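Local coordinates for putative capsular polysaccharide biosynthesis protein (Streptococcus pneumoniae serotype 4, PDB 6EWJ), which is probably a pyridoxal phosphate-dependent sugar aminotransferase of teichoic acid biosynthesis, here in its apo form, at residues A[17-22]-A[275-280]; A[168-173]-A[193-198]; A[184-189]-A[311-316]. One frame throughout, in Å; residues are numbered along the deposited sequence.

Contact 1 (A[17-22]-A[275-280]); sequences PDITEA and LVQLDR
R280 packs tightly against the loop that leads into helix 21-31. Its chain is bent at chi3 (71°), and the guanidinium meets D18 end-on with NH1 and NH2. R280 NH2 donates to D18 OD1 at 2.9 Å, a nearly straight salt bridge (169°). The carboxylate is met from above its plane, and the two planes stand 66° apart. R280 NH1 donates to the backbone O of D18 at 3.0 Å. T20 CG2 lies 3.5 Å from R280 CZ, over the centre of one guanidinium face. Three neighbouring parts of the loop therefore fix the group: a carboxylate, a carbonyl and a methyl.

Q277 NE2 adds a weak bond to D18 O at 3.2 Å, so this carbonyl has two donors. E23 is the stronger partner of Q277 NE2 and T20 OG1, and forms a salt bridge with R280 NH1. D18 OD2 bonds to T387, and I19 packs on L31 of the second subunit.

The smaller, apolar part lies one turn back along helix 268-299. There A22 CB touches V276 CG1 at 3.6 Å, with A22 on the solvent side.

T20 is the N-cap of helix 21-31, with a weak capping bond from A22 N to its OG1. The contact ties this helix start to helix 268-299 beside the predicted cofactor lysine K205, where Q277 OE1 accepts from T208 N.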
loop_
_atom_site.group_PDB
_atom_site.type_symbol
_atom_site.label_atom_id
_atom_site.label_comp_id
_atom_site.label_asym_id
_atom_site.label_seq_id
_atom_site.Cartn_x
_atom_site.Cartn_y
_atom_site.Cartn_z
ATOM N N PRO A 17 -0.952 -13.842 16.934
ATOM C CA PRO A 17 -1.949 -12.813 17.061
ATOM C C PRO A 17 -2.955 -13.147 18.164
ATOM O O PRO A 17 -3.222 -14.321 18.427
ATOM C CB PRO A 17 -2.615 -12.833 15.671
ATOM C CG PRO A 17 -2.589 -14.261 15.286
ATOM C CD PRO A 17 -1.251 -14.756 15.810
ATOM N N ASP A 18 -3.486 -12.109 18.810
ATOM C CA ASP A 18 -4.504 -12.259 19.837
ATOM C C ASP A 18 -5.818 -11.706 19.281
ATOM O O ASP A 18 -6.085 -10.511 19.389
ATOM C CB ASP A 18 -4.092 -11.505 21.112
ATOM C CG ASP A 18 -4.967 -11.861 22.328
ATOM O OD1 ASP A 18 -6.159 -12.243 22.140
ATOM O OD2 ASP A 18 -4.458 -11.731 23.466
ATOM N N ILE A 19 -6.568 -12.570 18.614
ATOM C CA ILE A 19 -7.824 -12.199 17.973
ATOM C C ILE A 19 -8.923 -12.992 18.655
ATOM O O ILE A 19 -8.792 -14.203 18.824
ATOM C CB ILE A 19 -7.810 -12.543 16.461
ATOM C CG1 ILE A 19 -6.567 -11.964 15.749
ATOM C CG2 ILE A 19 -9.104 -12.108 15.795
ATOM C CD1 ILE A 19 -6.453 -10.445 15.762
ATOM N N THR A 20 -10.019 -12.313 19.026
ATOM C CA THR A 20 -11.154 -12.948 19.692
ATOM C C THR A 20 -12.380 -12.874 18.783
ATOM O O THR A 20 -12.358 -12.223 17.728
ATOM C CB THR A 20 -11.492 -12.266 21.034
ATOM O OG1 THR A 20 -11.971 -10.936 20.794
ATOM C CG2 THR A 20 -10.281 -12.239 21.963
ATOM N N GLU A 21 -13.470 -13.486 19.225
ATOM C CA GLU A 21 -14.725 -13.396 18.475
ATOM C C GLU A 21 -15.239 -11.965 18.222
ATOM O O GLU A 21 -15.962 -11.749 17.254
ATOM C CB GLU A 21 -15.820 -14.267 19.127
ATOM C CG GLU A 21 -15.541 -15.776 19.044
ATOM C CD GLU A 21 -15.494 -16.333 17.628
ATOM O OE1 GLU A 21 -16.292 -15.881 16.758
ATOM O OE2 GLU A 21 -14.620 -17.193 17.366
ATOM N N ALA A 22 -14.921 -11.014 19.104
ATOM C CA ALA A 22 -15.363 -9.624 18.920
ATOM C C ALA A 22 -14.770 -9.025 17.640
ATOM O O ALA A 22 -15.457 -8.352 16.907
ATOM C CB ALA A 22 -15.020 -8.764 20.126
ATOM N N LEU A 275 -10.824 -1.160 15.822
ATOM C CA LEU A 275 -11.793 -0.617 16.783
ATOM C C LEU A 275 -11.914 -1.505 18.024
ATOM O O LEU A 275 -12.016 -1.007 19.160
ATOM C CB LEU A 275 -13.161 -0.447 16.133
ATOM C CG LEU A 275 -13.293 0.632 15.065
ATOM C CD1 LEU A 275 -14.623 0.505 14.320
ATOM C CD2 LEU A 275 -13.158 2.031 15.639
ATOM N N VAL A 276 -11.983 -2.811 17.773
ATOM C CA VAL A 276 -12.119 -3.810 18.823
ATOM C C VAL A 276 -10.807 -3.916 19.627
ATOM O O VAL A 276 -10.837 -3.942 20.858
ATOM C CB VAL A 276 -12.542 -5.188 18.246
ATOM C CG1 VAL A 276 -12.480 -6.278 19.317
ATOM C CG2 VAL A 276 -13.961 -5.093 17.725
ATOM N N GLN A 277 -9.676 -3.955 18.909
ATOM C CA GLN A 277 -8.357 -3.950 19.538
ATOM C C GLN A 277 -8.208 -2.750 20.490
ATOM O O GLN A 277 -7.668 -2.878 21.623
ATOM C CB GLN A 277 -7.252 -3.939 18.488
ATOM C CG GLN A 277 -7.116 -5.253 17.726
ATOM C CD GLN A 277 -6.141 -6.234 18.356
ATOM O OE1 GLN A 277 -4.953 -5.942 18.467
ATOM N NE2 GLN A 277 -6.622 -7.388 18.750
ATOM N N LEU A 278 -8.713 -1.597 20.045
ATOM C CA LEU A 278 -8.625 -0.386 20.824
ATOM C C LEU A 278 -9.484 -0.490 22.111
ATOM O O LEU A 278 -9.016 -0.107 23.156
ATOM C CB LEU A 278 -8.935 0.862 19.992
ATOM C CG LEU A 278 -8.573 2.171 20.720
ATOM C CD1 LEU A 278 -7.083 2.304 21.013
ATOM C CD2 LEU A 278 -9.064 3.342 19.878
ATOM N N ASP A 279 -10.669 -1.096 22.041
ATOM C CA ASP A 279 -11.483 -1.392 23.264
ATOM C C ASP A 279 -10.722 -2.322 24.206
ATOM O O ASP A 279 -10.647 -2.114 25.414
ATOM C CB ASP A 279 -12.775 -2.110 22.900
ATOM C CG ASP A 279 -13.739 -1.243 22.137
ATOM O OD1 ASP A 279 -13.541 -0.023 22.039
ATOM O OD2 ASP A 279 -14.700 -1.800 21.612
ATOM N N ARG A 280 -10.123 -3.347 23.597
ATOM C CA ARG A 280 -9.331 -4.338 24.328
ATOM C C ARG A 280 -7.995 -3.840 24.859
ATOM O O ARG A 280 -7.432 -4.485 25.729
ATOM C CB ARG A 280 -9.084 -5.571 23.428
ATOM C CG ARG A 280 -10.365 -6.341 23.150
ATOM C CD ARG A 280 -10.084 -7.516 22.259
ATOM N NE ARG A 280 -9.337 -8.498 23.015
ATOM C CZ ARG A 280 -8.454 -9.353 22.523
ATOM N NH1 ARG A 280 -8.136 -9.382 21.226
ATOM N NH2 ARG A 280 -7.854 -10.194 23.366
#

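Contact 2 (A[168-173]-A[193-198]); sequences FNRIVI and IADFTS
The F168 ring has V172 CG2 over one face, offset toward the rim. The R170 guanidinium has F168 CD2 over one face, also near the rim, and D195 at its edge. The F196 ring has V172 CG1 at its edge, 3.7 Å from F196 CD1. The F168 and F196 side chains cross obliquely, with F168 CE1 3.9 Å from F196 CE1. F168 also meets D195 tip to tip, its CE2 lying 3.5 Å from D195 OD1.

D195 is the hub. R170 grips its carboxylate end-on. R170 NH1 donates to D195 OD2 at 2.7 Å, and R170 NH2 donates to D195 OD1 at 2.9 Å. Both bonds are nearly straight and both use syn lone pairs. The two planes are only 28° apart, close to the flat geometry of a paired carboxylate and guanidinium. D195 OD2 has a second donor on its anti lone pair: I173 N, at 2.9 Å and 174°. The two groups and the start of strand 172-177 are thus tied together. The R170 guanidinium probably keeps the buried D195 carboxylate ionised.

R170 leaves the backbone in the crowded position, with CG between N and the carbonyl carbon (chi1 53°). Its chain then runs extended from CG to NE. R170 NH1 also donates to I171 O of its own segment, in plane with that carbonyl, which helps fix the rotation of the guanidinium.

The backbone joins as well. I173 O takes weak bonds from both D195 N and F196 N, where the segments enter the parallel pairing of strands 172-177 and 196-200. V172 pairs on its other side with strand 129-132. T197 pairs with strand 213-217. Helix 144-153 packs against R170, I171 and I173, while helix 64-74 meets F196 through I71.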
loop_
_atom_site.group_PDB
_atom_site.type_symbol
_atom_site.label_atom_id
_atom_site.label_comp_id
_atom_site.label_asym_id
_atom_site.label_seq_id
_atom_site.Cartn_x
_atom_site.Cartn_y
_atom_site.Cartn_z
ATOM N N PHE A 168 7.682 25.114 10.565
ATOM C CA PHE A 168 8.539 24.727 11.686
ATOM C C PHE A 168 9.748 25.632 11.884
ATOM O O PHE A 168 10.034 26.103 12.984
ATOM C CB PHE A 168 8.895 23.231 11.494
ATOM C CG PHE A 168 7.801 22.306 11.910
ATOM C CD1 PHE A 168 6.861 21.856 10.987
ATOM C CD2 PHE A 168 7.656 21.927 13.237
ATOM C CE1 PHE A 168 5.847 21.014 11.383
ATOM C CE2 PHE A 168 6.644 21.081 13.636
ATOM C CZ PHE A 168 5.737 20.621 12.699
ATOM N N ASN A 169 10.428 25.882 10.792
ATOM C CA ASN A 169 11.691 26.554 10.748
ATOM C C ASN A 169 12.879 25.968 11.542
ATOM O O ASN A 169 13.809 26.676 11.932
ATOM C CB ASN A 169 11.593 28.078 10.917
ATOM C CG ASN A 169 12.467 28.802 9.896
ATOM O OD1 ASN A 169 13.529 29.345 10.216
ATOM N ND2 ASN A 169 12.061 28.716 8.626
ATOM N N ARG A 170 12.832 24.655 11.698
ATOM C CA ARG A 170 13.858 23.883 12.346
ATOM C C ARG A 170 13.761 22.435 11.838
ATOM O O ARG A 170 12.844 22.090 11.070
ATOM C CB ARG A 170 13.664 23.945 13.869
ATOM C CG ARG A 170 12.266 23.562 14.381
ATOM C CD ARG A 170 12.331 23.133 15.854
ATOM N NE ARG A 170 11.010 22.840 16.435
ATOM C CZ ARG A 170 10.363 21.680 16.334
ATOM N NH1 ARG A 170 10.867 20.669 15.634
ATOM N NH2 ARG A 170 9.182 21.527 16.921
ATOM N N ILE A 171 14.678 21.595 12.296
ATOM C CA ILE A 171 14.607 20.150 12.062
ATOM C C ILE A 171 13.307 19.623 12.655
ATOM O O ILE A 171 12.962 19.951 13.782
ATOM C CB ILE A 171 15.823 19.411 12.677
ATOM C CG1 ILE A 171 17.103 19.769 11.917
ATOM C CG2 ILE A 171 15.645 17.895 12.598
ATOM C CD1 ILE A 171 18.394 19.470 12.643
ATOM N N VAL A 172 12.601 18.794 11.892
ATOM C CA VAL A 172 11.342 18.210 12.329
ATOM C C VAL A 172 11.665 16.853 12.944
ATOM O O VAL A 172 12.470 16.061 12.361
ATOM C CB VAL A 172 10.326 18.122 11.156
ATOM C CG1 VAL A 172 9.078 17.339 11.567
ATOM C CG2 VAL A 172 9.933 19.516 10.667
ATOM N N ILE A 173 11.042 16.550 14.095
ATOM C CA ILE A 173 11.290 15.297 14.769
ATOM C C ILE A 173 10.134 14.380 14.573
ATOM O O ILE A 173 9.045 14.699 15.003
ATOM C CB ILE A 173 11.588 15.467 16.271
ATOM C CG1 ILE A 173 12.778 16.410 16.455
ATOM C CG2 ILE A 173 11.898 14.105 16.876
ATOM C CD1 ILE A 173 13.126 16.697 17.897
ATOM N N ILE A 193 4.150 13.686 21.376
ATOM C CA ILE A 193 5.457 14.153 21.835
ATOM C C ILE A 193 6.295 14.716 20.675
ATOM O O ILE A 193 6.784 15.839 20.731
ATOM C CB ILE A 193 6.179 13.037 22.563
ATOM C CG1 ILE A 193 5.298 12.490 23.690
ATOM C CG2 ILE A 193 7.505 13.546 23.139
ATOM C CD1 ILE A 193 5.589 11.050 24.035
ATOM N N ALA A 194 6.508 13.887 19.673
ATOM C CA ALA A 194 7.221 14.291 18.490
ATOM C C ALA A 194 6.349 15.207 17.659
ATOM O O ALA A 194 5.142 15.305 17.874
ATOM C CB ALA A 194 7.612 13.070 17.691
ATOM N N ASP A 195 6.981 15.884 16.715
ATOM C CA ASP A 195 6.255 16.691 15.728
ATOM C C ASP A 195 5.276 15.849 14.900
ATOM O O ASP A 195 4.098 16.180 14.735
ATOM C CB ASP A 195 7.242 17.440 14.844
ATOM C CG ASP A 195 8.079 18.416 15.613
ATOM O OD1 ASP A 195 7.531 19.185 16.449
ATOM O OD2 ASP A 195 9.314 18.458 15.380
ATOM N N PHE A 196 5.756 14.735 14.405
ATOM C CA PHE A 196 4.918 13.731 13.735
ATOM C C PHE A 196 5.272 12.371 14.314
ATOM O O PHE A 196 6.423 12.164 14.780
ATOM C CB PHE A 196 5.164 13.704 12.201
ATOM C CG PHE A 196 4.769 14.946 11.481
ATOM C CD1 PHE A 196 5.608 16.054 11.468
ATOM C CD2 PHE A 196 3.596 15.001 10.761
ATOM C CE1 PHE A 196 5.251 17.204 10.796
ATOM C CE2 PHE A 196 3.229 16.139 10.062
ATOM C CZ PHE A 196 4.053 17.251 10.084
ATOM N N THR A 197 4.315 11.444 14.264
ATOM C CA THR A 197 4.526 10.078 14.734
ATOM C C THR A 197 3.916 9.062 13.754
ATOM O O THR A 197 2.769 9.240 13.305
ATOM C CB THR A 197 3.949 9.875 16.154
ATOM O OG1 THR A 197 4.494 10.869 17.041
ATOM C CG2 THR A 197 4.259 8.492 16.701
ATOM N N SER A 198 4.654 7.987 13.471
ATOM C CA SER A 198 4.079 6.781 12.836
ATOM C C SER A 198 3.917 5.625 13.803
ATOM O O SER A 198 4.800 5.318 14.574
ATOM C CB SER A 198 4.938 6.257 11.635
ATOM O OG SER A 198 6.282 6.186 12.026
#

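Contact 3 (A[184-189]-A[311-316]); sequences TYKGQP and TETVES. Unlike the reference sequence in segment 184-189: T184 (reference Ile).
Backbone hydrogen bonds carry this contact. T184 and E315 form an antiparallel hydrogen-bonded pair. T184 N donates to E315 O at 2.9 Å, in the carbonyl plane. E315 N returns to T184 O at 3.1 Å, from above that carbonyl's plane. Beyond the non-hydrogen-bonded pair Y185 and V314, K186 N donates to T313 O at 2.7 Å and 168°. CA-H...O contacts lie between these bonds: V314 CA to T184 O, and Y185 CA to T313 O.

One water joins both segments. It donates to T313 O, accepts from G187 N and bonds to T184 OG1 at 2.8 Å.

Apolar packing is modest. Y185 CG lies anti to the backbone N (chi1 173°). V314 CG2 comes to its ring edge, 4.3 Å from Y185 CD1, and T313 CB sits 4.0 Å from Y185 CE1. K186 CG lies over the centre of one ring face. K186 CE runs beside T313 CG2 at 3.8 Å.

The polar ends turn to other partners. Y185 OH hydrogen-bonds D145 N, K186 NZ forms a salt bridge with D145 OD2, and E315 OE2 forms one with R318.

Local bonds shape both segments. T311 OG1 accepts from V314 N, an ST motif. Y185 to Q188 is a type I' turn with K186 and G187 at positive phi, and Q188 N and NE2 both donate to Y185 O. This is a tight beta hairpin whose 184-185 strand pairs with strand 314-315, giving a small three-stranded antiparallel sheet.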
loop_
_atom_site.group_PDB
_atom_site.type_symbol
_atom_site.label_atom_id
_atom_site.label_comp_id
_atom_site.label_asym_id
_atom_site.label_seq_id
_atom_site.Cartn_x
_atom_site.Cartn_y
_atom_site.Cartn_z
ATOM N N THR A 184 4.018 6.069 27.204
ATOM C CA THR A 184 4.057 7.464 27.670
ATOM C C THR A 184 5.472 7.931 28.068
ATOM O O THR A 184 6.327 7.144 28.424
ATOM C CB THR A 184 3.151 7.697 28.882
ATOM O OG1 THR A 184 3.664 6.914 29.942
ATOM C CG2 THR A 184 1.699 7.319 28.578
ATOM N N TYR A 185 5.678 9.238 27.923
ATOM C CA TYR A 185 6.893 9.966 28.263
ATOM C C TYR A 185 6.442 11.178 29.049
ATOM O O TYR A 185 5.750 12.048 28.520
ATOM C CB TYR A 185 7.592 10.438 26.999
ATOM C CG TYR A 185 8.758 11.337 27.204
ATOM C CD1 TYR A 185 9.943 10.821 27.603
ATOM C CD2 TYR A 185 8.692 12.690 26.914
ATOM C CE1 TYR A 185 11.039 11.640 27.845
ATOM C CE2 TYR A 185 9.776 13.530 27.132
ATOM C CZ TYR A 185 10.955 12.987 27.614
ATOM O OH TYR A 185 12.063 13.753 27.797
ATOM N N LYS A 186 6.841 11.230 30.322
ATOM C CA LYS A 186 6.444 12.278 31.250
ATOM C C LYS A 186 4.933 12.386 31.282
ATOM O O LYS A 186 4.386 13.476 31.266
ATOM C CB LYS A 186 7.131 13.594 30.898
ATOM C CG LYS A 186 8.654 13.476 31.086
ATOM C CD LYS A 186 9.405 14.760 30.813
ATOM C CE LYS A 186 10.871 14.582 31.172
ATOM N NZ LYS A 186 11.342 15.703 31.980
ATOM N N GLY A 187 4.267 11.225 31.295
ATOM C CA GLY A 187 2.820 11.170 31.330
ATOM C C GLY A 187 2.081 11.442 30.030
ATOM O O GLY A 187 0.834 11.378 30.039
ATOM N N GLN A 188 2.788 11.765 28.940
ATOM C CA GLN A 188 2.110 12.110 27.686
ATOM C C GLN A 188 2.194 10.937 26.711
ATOM O O GLN A 188 3.256 10.318 26.604
ATOM C CB GLN A 188 2.732 13.319 27.022
ATOM C CG GLN A 188 3.045 14.547 27.857
ATOM C CD GLN A 188 4.163 15.363 27.203
ATOM O OE1 GLN A 188 3.898 16.373 26.574
ATOM N NE2 GLN A 188 5.436 14.903 27.341
ATOM N N PRO A 189 1.117 10.660 25.965
ATOM C CA PRO A 189 1.103 9.488 25.061
ATOM C C PRO A 189 1.960 9.690 23.868
ATOM O O PRO A 189 2.021 10.787 23.310
ATOM C CB PRO A 189 -0.378 9.359 24.650
ATOM C CG PRO A 189 -1.053 10.582 25.130
ATOM C CD PRO A 189 -0.223 11.234 26.162
ATOM N N THR A 311 10.624 3.637 33.679
ATOM C CA THR A 311 11.665 4.545 34.121
ATOM C C THR A 311 11.021 5.784 34.793
ATOM O O THR A 311 9.815 5.945 34.813
ATOM C CB THR A 311 12.624 4.974 32.985
ATOM O OG1 THR A 311 11.981 5.915 32.102
ATOM C CG2 THR A 311 13.159 3.734 32.209
ATOM N N GLU A 312 11.876 6.656 35.272
ATOM C CA GLU A 312 11.498 7.962 35.778
ATOM C C GLU A 312 10.637 8.757 34.805
ATOM O O GLU A 312 9.652 9.401 35.205
ATOM C CB GLU A 312 12.805 8.693 36.078
ATOM C CG GLU A 312 12.700 9.982 36.848
ATOM C CD GLU A 312 14.019 10.371 37.441
ATOM O OE1 GLU A 312 14.733 11.200 36.838
ATOM O OE2 GLU A 312 14.346 9.840 38.526
ATOM N N THR A 313 10.972 8.651 33.510
ATOM C CA THR A 313 10.242 9.356 32.432
ATOM C C THR A 313 9.302 8.512 31.574
ATOM O O THR A 313 8.394 9.070 30.954
ATOM C CB THR A 313 11.201 10.089 31.484
ATOM O OG1 THR A 313 12.090 9.149 30.862
ATOM C CG2 THR A 313 11.990 11.129 32.226
ATOM N N VAL A 314 9.487 7.191 31.516
ATOM C CA VAL A 314 8.775 6.366 30.560
ATOM C C VAL A 314 7.933 5.302 31.241
ATOM O O VAL A 314 8.411 4.611 32.154
ATOM C CB VAL A 314 9.762 5.659 29.581
ATOM C CG1 VAL A 314 9.058 4.614 28.656
ATOM C CG2 VAL A 314 10.488 6.707 28.779
ATOM N N GLU A 315 6.709 5.152 30.760
ATOM C CA GLU A 315 5.947 3.920 30.926
ATOM C C GLU A 315 5.780 3.310 29.523
ATOM O O GLU A 315 4.979 3.789 28.689
ATOM C CB GLU A 315 4.578 4.190 31.563
ATOM C CG GLU A 315 3.617 2.989 31.661
ATOM C CD GLU A 315 3.834 2.082 32.844
ATOM O OE1 GLU A 315 4.793 2.247 33.604
ATOM O OE2 GLU A 315 3.043 1.136 33.009
ATOM N N SER A 316 6.515 2.231 29.285
ATOM C CA SER A 316 6.493 1.553 27.986
ATOM C C SER A 316 5.218 0.781 27.778
ATOM O O SER A 316 4.645 0.282 28.725
ATOM C CB SER A 316 7.710 0.591 27.874
ATOM O OG SER A 316 7.655 -0.196 26.678
HETATM O O HOH W 1 5.602 8.476 31.202
#

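Overall arrangement
Along the chain, contact 2 is nested inside the loop closed by contact 1, while contact 3 crosses both. Contacts 1 and 2 lie on opposite sides of the chain's centre, with centres 31 Å apart. Contact 2 belongs to the seven-stranded mixed sheet. Contact 3 builds the small antiparallel sheet, its hairpin 184-189 falling between strands 172-177 and 196-200. The two touch where I193 CD1 packs on Y185 CB. Contact 1 joins helices 21-31 and 268-299. Contacts 1 and 3 thus tie distant parts of the chain, probably framing the cofactor site: between side chains, Q277 is about 8 Å from K205, the predicted cofactor lysine, and V314 about 11 Å from H179.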